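Local coordinates for tryptophan decarboxylase 1 (PDB 6KHO) that catalyses the pyridoxal 5'-phosphate-dependent decarboxylation of L-tryptophan to tryptamine and of 5-hydroxy-L-tryptophan to serotonin, and works as a homodimer, at the interface of chains A and B. Numbering follows the deposited sequence. Chains: chain A/B, Tryptophan decarboxylase 1.

Contact 1: the interface of chains A and B. Residues chain A 30-31, 34-35, 38, 117; chain B 35, 38, 42.
A:His35, A:Leu34 and A:Val38 meet B:His35 and B:Val38 in a helix-against-helix packing interface that joins the subunits of the homodimer close to its two-fold axis. The two histidine copies come together edge-to-face but are not equivalent, their planes 85° apart and CD2 of B:His35 4.0 Å from CE1 of A:His35. The rings are flipped by about half a turn relative to each other (chi2 -22° and 162°), which exchanges their nitrogen and carbon edges: A:His35 turns CE1 to B:Val38, B:His35 its NE2 to a water in its ring plane, 2.9 Å away, which bridges to the backbone O of A:His35. B:Val38 is the hub of the apolar packing: CG2 touches CB of A:Leu34 at 3.7 Å, and CG1 meets CE1 of A:His35 at 3.8 Å. The A:His35 ring turns its NE2 edge onto one face of the A:Arg31 guanidinium, over its centre. An alanine in place of A:His35 would probably open a gap beside B:Val38 and leave B:His35 without its perpendicular partner. Within chain B, the B:Ser42 hydroxyl OG donates a hydrogen bond (3.2 Å) to the B:Val38 carbonyl O from above the carbonyl plane, not on a lone pair. Helix 27-47 of each chain carries all this, with A:Leu117 of helix 110-122 approaching B:Val38 at the margin.

Contact 2: the interface of chains A and B. Residues chain A 358-359, 361; chain B 475-477.
A:Glu358 and B:His475 form a direct polar link between the 3-10 helix 358-360 of chain A and strand 475-478 of chain B. The imidazole NE2 of B:His475 donates to the carboxylate OE2 of A:Glu358 at 2.7 Å, nearly straight at 166°. The acceptor uses its anti lone pair and lies in the plane of the imidazole, while carboxylate and ring are turned 66° against each other. Within chain A, the side-chain amine NZ of A:Lys361 makes a salt bridge to the other oxygen, OE1, at 2.9 Å, from above the carboxylate plane. The carboxylate is thus gripped at both oxygens, and the nearby lysine is likely to favour its charged form. Apolar contact comes from CG2 of B:Val477, 3.6 Å from CG of A:Glu358; the chain bends at chi2 (70°), which brings the carboxylate to the imidazole while CG stays against the valine. Water completes the join. One molecule lies 2.7 Å from the backbone O of B:His475 and 3.0 Å from that of A:Tyr359; another links the backbone N of A:Tyr359 to the hydroxyl OG1 of B:Thr476. Since A:Tyr359 is the catalytic proton donor, these contacts may steady its backbone, tying an active-site segment to the neighbouring subunit.

Contact 3: the interface of chains A and B. Residues chain A 145, 148-149, 393, 397-398; chain B 69-72.
B:Pro70 lies against the indole of A:Trp145, the central stacking contact of a loop-on-helix interface in which residues 69-72 of one subunit of the homodimer cross helices 133-149 and 386-420 of the other. CA of B:Pro70 makes a CH-pi contact over the six-membered ring, 3.9 Å from its centroid, while the peptide backbone at the carbonyl carbon of B:Ser69 rests over the five-membered ring. Both are on the same face and offset toward the rim, so the loop backbone itself runs across the indole. CD of the proline ring reaches CG of A:Trp145 at 3.7 Å. With CG anti to the carbonyl carbon (chi1 -78°), the indole is laid along the loop, its far corner CZ3 meeting CD of B:Pro71.

Apolar packing surrounds the same proline. Its CG touches CG of A:Met149 at 3.8 Å, and its CB meets the CG2 branch of A:Val398 at 3.9 Å. The aliphatic ring is therefore bordered by the indole, a methionine methylene and a valine methyl. The extended side chain of A:Gln148 passes at a slant to the proline at the start of the loop, its amide carbon CD 3.9 Å from CD of B:Pro70.

Hydrogen bonding fixes the other end of the loop through backbone atoms. The amide N of A:Val398, just after A:Gly397, donates to the carbonyl O of B:Pro71 at 2.9 Å, in the carbonyl plane and with 157° at the hydrogen.

Contact 1: the interface of chains A and B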
# COMPACT_ATOMS: atom_id res chain seq x y z
N VAL A 30 -25.16 -1.33 -7.35
CA VAL A 30 -24.40 -0.53 -6.40
C VAL A 30 -25.18 -0.37 -5.11
O VAL A 30 -24.66 -0.61 -4.01
CB VAL A 30 -24.02 0.83 -7.01
CG1 VAL A 30 -23.49 1.77 -5.93
CG2 VAL A 30 -22.97 0.64 -8.10
N ARG A 31 -26.46 -0.03 -5.21
CA ARG A 31 -27.24 0.18 -3.99
C ARG A 31 -27.47 -1.14 -3.25
O ARG A 31 -27.33 -1.20 -2.03
CB ARG A 31 -28.57 0.85 -4.32
CG ARG A 31 -29.35 1.30 -3.09
CD ARG A 31 -30.68 1.96 -3.48
NE ARG A 31 -31.51 2.28 -2.31
CZ ARG A 31 -32.34 1.42 -1.73
NH1 ARG A 31 -32.45 0.18 -2.19
NH2 ARG A 31 -33.07 1.80 -0.68
N LEU A 34 -24.19 -2.88 -1.72
CA LEU A 34 -23.67 -2.14 -0.56
C LEU A 34 -24.63 -2.22 0.63
O LEU A 34 -24.17 -2.28 1.78
CB LEU A 34 -23.37 -0.69 -0.94
CG LEU A 34 -22.19 -0.53 -1.92
CD1 LEU A 34 -21.87 0.93 -2.16
CD2 LEU A 34 -20.93 -1.26 -1.43
N HIS A 35 -25.95 -2.22 0.38
CA HIS A 35 -26.89 -2.38 1.49
C HIS A 35 -26.72 -3.74 2.15
O HIS A 35 -26.81 -3.86 3.38
CB HIS A 35 -28.33 -2.19 1.00
CG HIS A 35 -28.72 -0.75 0.84
ND1 HIS A 35 -28.07 0.27 1.50
CD2 HIS A 35 -29.69 -0.16 0.10
CE1 HIS A 35 -28.62 1.43 1.17
NE2 HIS A 35 -29.60 1.20 0.32
N VAL A 38 -23.67 -3.58 4.27
CA VAL A 38 -23.89 -2.84 5.52
C VAL A 38 -24.65 -3.70 6.52
O VAL A 38 -24.35 -3.69 7.72
CB VAL A 38 -24.61 -1.51 5.25
CG1 VAL A 38 -25.08 -0.88 6.55
CG2 VAL A 38 -23.70 -0.55 4.48
N LEU A 117 -14.99 3.77 2.33
CA LEU A 117 -15.98 3.34 1.34
C LEU A 117 -16.14 4.38 0.24
O LEU A 117 -16.16 4.04 -0.95
CB LEU A 117 -17.31 3.06 2.05
CG LEU A 117 -18.60 2.93 1.24
CD1 LEU A 117 -18.54 1.77 0.26
CD2 LEU A 117 -19.78 2.77 2.21
N HIS B 35 -25.14 4.27 5.52
CA HIS B 35 -26.25 4.52 4.61
C HIS B 35 -26.11 5.88 3.93
O HIS B 35 -26.45 6.02 2.75
CB HIS B 35 -27.59 4.42 5.36
CG HIS B 35 -28.03 3.01 5.57
ND1 HIS B 35 -28.98 2.66 6.50
CD2 HIS B 35 -27.63 1.86 4.99
CE1 HIS B 35 -29.16 1.35 6.47
NE2 HIS B 35 -28.36 0.84 5.56
N VAL B 38 -23.49 5.36 1.29
CA VAL B 38 -24.03 4.64 0.14
C VAL B 38 -24.91 5.56 -0.69
O VAL B 38 -24.89 5.51 -1.93
CB VAL B 38 -24.80 3.37 0.59
CG1 VAL B 38 -25.57 2.76 -0.60
CG2 VAL B 38 -23.84 2.35 1.17
N SER B 42 -24.31 6.33 -4.64
CA SER B 42 -25.35 6.15 -5.67
C SER B 42 -25.57 7.44 -6.46
O SER B 42 -25.62 7.42 -7.70
CB SER B 42 -26.67 5.72 -5.02
OG SER B 42 -26.57 4.43 -4.47
O HOH W 1 -28.39 -1.90 4.61

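Contact 2: the interface of chains A and B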
# COMPACT_ATOMS: atom_id res chain seq x y z
N GLU A 358 7.10 11.62 -19.06
CA GLU A 358 6.44 12.58 -19.94
C GLU A 358 4.92 12.51 -19.82
O GLU A 358 4.24 13.55 -19.81
CB GLU A 358 6.87 12.33 -21.39
CG GLU A 358 6.25 13.25 -22.41
CD GLU A 358 6.77 14.68 -22.30
OE1 GLU A 358 8.00 14.86 -22.15
OE2 GLU A 358 5.94 15.61 -22.32
N TYR A 359 4.37 11.31 -19.70
CA TYR A 359 2.91 11.16 -19.73
C TYR A 359 2.23 11.77 -18.50
O TYR A 359 1.02 12.02 -18.54
CB TYR A 359 2.54 9.68 -19.91
CG TYR A 359 2.49 8.85 -18.63
CD1 TYR A 359 3.65 8.45 -18.00
CD2 TYR A 359 1.27 8.47 -18.07
CE1 TYR A 359 3.61 7.70 -16.82
CE2 TYR A 359 1.22 7.72 -16.91
CZ TYR A 359 2.39 7.34 -16.28
OH TYR A 359 2.34 6.59 -15.12
N LYS A 361 3.38 14.77 -17.10
CA LYS A 361 3.72 16.19 -17.00
C LYS A 361 2.47 17.06 -17.07
O LYS A 361 1.52 16.75 -17.79
CB LYS A 361 4.70 16.57 -18.11
CG LYS A 361 6.11 16.03 -17.83
CD LYS A 361 7.08 16.36 -18.95
CE LYS A 361 8.47 15.85 -18.63
NZ LYS A 361 9.36 15.97 -19.82
N HIS B 475 -1.21 13.32 -22.75
CA HIS B 475 -0.33 13.14 -23.89
C HIS B 475 0.80 12.17 -23.57
O HIS B 475 0.95 11.68 -22.44
CB HIS B 475 0.26 14.49 -24.31
CG HIS B 475 1.36 14.95 -23.41
ND1 HIS B 475 1.13 15.43 -22.14
CD2 HIS B 475 2.71 14.95 -23.57
CE1 HIS B 475 2.28 15.72 -21.56
NE2 HIS B 475 3.25 15.44 -22.41
N THR B 476 1.58 11.86 -24.60
CA THR B 476 2.88 11.25 -24.42
C THR B 476 3.75 11.65 -25.60
O THR B 476 3.35 12.49 -26.42
CB THR B 476 2.78 9.72 -24.26
OG1 THR B 476 4.06 9.22 -23.85
CG2 THR B 476 2.32 9.05 -25.56
N VAL B 477 4.96 11.11 -25.66
CA VAL B 477 5.86 11.37 -26.77
C VAL B 477 6.28 10.03 -27.35
O VAL B 477 6.73 9.14 -26.61
CB VAL B 477 7.08 12.21 -26.33
CG1 VAL B 477 8.15 12.22 -27.42
CG2 VAL B 477 6.63 13.63 -25.98
O HOH W 2 -0.75 10.75 -20.58
O HOH W 3 5.61 9.05 -21.01

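Contact 3: the interface of chains A and B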
# COMPACT_ATOMS: atom_id res chain seq x y z
N TRP A 145 -3.62 18.91 10.22
CA TRP A 145 -4.48 18.82 11.40
C TRP A 145 -3.90 17.86 12.43
O TRP A 145 -3.88 18.16 13.62
CB TRP A 145 -5.88 18.34 11.01
CG TRP A 145 -6.80 19.35 10.40
CD1 TRP A 145 -6.48 20.58 9.87
CD2 TRP A 145 -8.22 19.20 10.23
NE1 TRP A 145 -7.62 21.19 9.38
CE2 TRP A 145 -8.69 20.37 9.60
CE3 TRP A 145 -9.13 18.19 10.56
CZ2 TRP A 145 -10.05 20.55 9.29
CZ3 TRP A 145 -10.46 18.37 10.26
CH2 TRP A 145 -10.91 19.54 9.62
N GLN A 148 -1.03 19.26 14.21
CA GLN A 148 -1.47 20.20 15.24
C GLN A 148 -1.91 19.46 16.50
O GLN A 148 -1.55 19.86 17.61
CB GLN A 148 -2.61 21.08 14.73
CG GLN A 148 -2.22 22.06 13.64
CD GLN A 148 -3.41 22.85 13.13
OE1 GLN A 148 -4.18 23.41 13.91
NE2 GLN A 148 -3.58 22.88 11.81
N MET A 149 -2.70 18.39 16.35
CA MET A 149 -3.09 17.60 17.52
C MET A 149 -1.87 17.06 18.26
O MET A 149 -1.83 17.07 19.50
CB MET A 149 -3.99 16.43 17.10
CG MET A 149 -5.30 16.84 16.42
SD MET A 149 -6.58 15.58 16.55
CE MET A 149 -5.79 14.16 15.78
N MET A 393 -11.28 13.04 12.16
CA MET A 393 -11.04 14.26 12.91
C MET A 393 -12.21 15.24 12.79
O MET A 393 -12.61 15.87 13.78
CB MET A 393 -9.75 14.94 12.45
CG MET A 393 -8.47 14.27 12.97
SD MET A 393 -6.94 15.04 12.35
CE MET A 393 -7.06 14.73 10.58
N GLY A 397 -13.76 15.18 16.42
CA GLY A 397 -13.11 16.30 17.07
C GLY A 397 -12.02 15.88 18.05
O GLY A 397 -11.92 14.72 18.47
N VAL A 398 -11.19 16.86 18.44
CA VAL A 398 -10.00 16.57 19.24
C VAL A 398 -10.38 16.02 20.61
O VAL A 398 -9.79 15.03 21.09
CB VAL A 398 -9.11 17.82 19.38
CG1 VAL A 398 -7.85 17.49 20.21
CG2 VAL A 398 -8.70 18.37 17.99
N SER B 69 -7.74 24.42 11.46
CA SER B 69 -7.37 23.56 12.57
C SER B 69 -8.47 22.53 12.81
O SER B 69 -9.64 22.77 12.47
CB SER B 69 -7.12 24.38 13.84
OG SER B 69 -8.29 25.06 14.23
N PRO B 70 -8.12 21.37 13.36
CA PRO B 70 -9.15 20.37 13.64
C PRO B 70 -10.12 20.88 14.68
O PRO B 70 -9.72 21.61 15.60
CB PRO B 70 -8.35 19.16 14.15
CG PRO B 70 -7.03 19.76 14.65
CD PRO B 70 -6.76 20.93 13.75
N PRO B 71 -11.40 20.56 14.55
CA PRO B 71 -12.39 21.07 15.51
C PRO B 71 -12.21 20.43 16.89
O PRO B 71 -11.87 19.25 17.01
CB PRO B 71 -13.73 20.66 14.89
CG PRO B 71 -13.39 19.43 14.08
CD PRO B 71 -12.02 19.72 13.51
N THR B 72 -12.43 21.23 17.93
CA THR B 72 -12.40 20.68 19.28
C THR B 72 -13.58 19.76 19.55
O THR B 72 -13.42 18.70 20.17
CB THR B 72 -12.37 21.81 20.31
OG1 THR B 72 -11.15 22.54 20.15
CG2 THR B 72 -12.44 21.24 21.72

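The three contacts are distant samples of one two-fold interface: contact 1 lies about 37 Å from contact 2 and 29 Å from contact 3, and contacts 2 and 3 are about 40 Å apart, measured between the centres of their C-alpha atoms. They share no residue. Each has a twin with the chains exchanged; for contact 1 it falls on the same helix pair, for contacts 2 and 3 elsewhere. Contact 2 includes the proton donor A:Tyr359, from which the centres of contacts 1 and 3 stand about 31 and 35 Å away. Those two probably serve assembly, and contact 2 may also couple assembly to the active site.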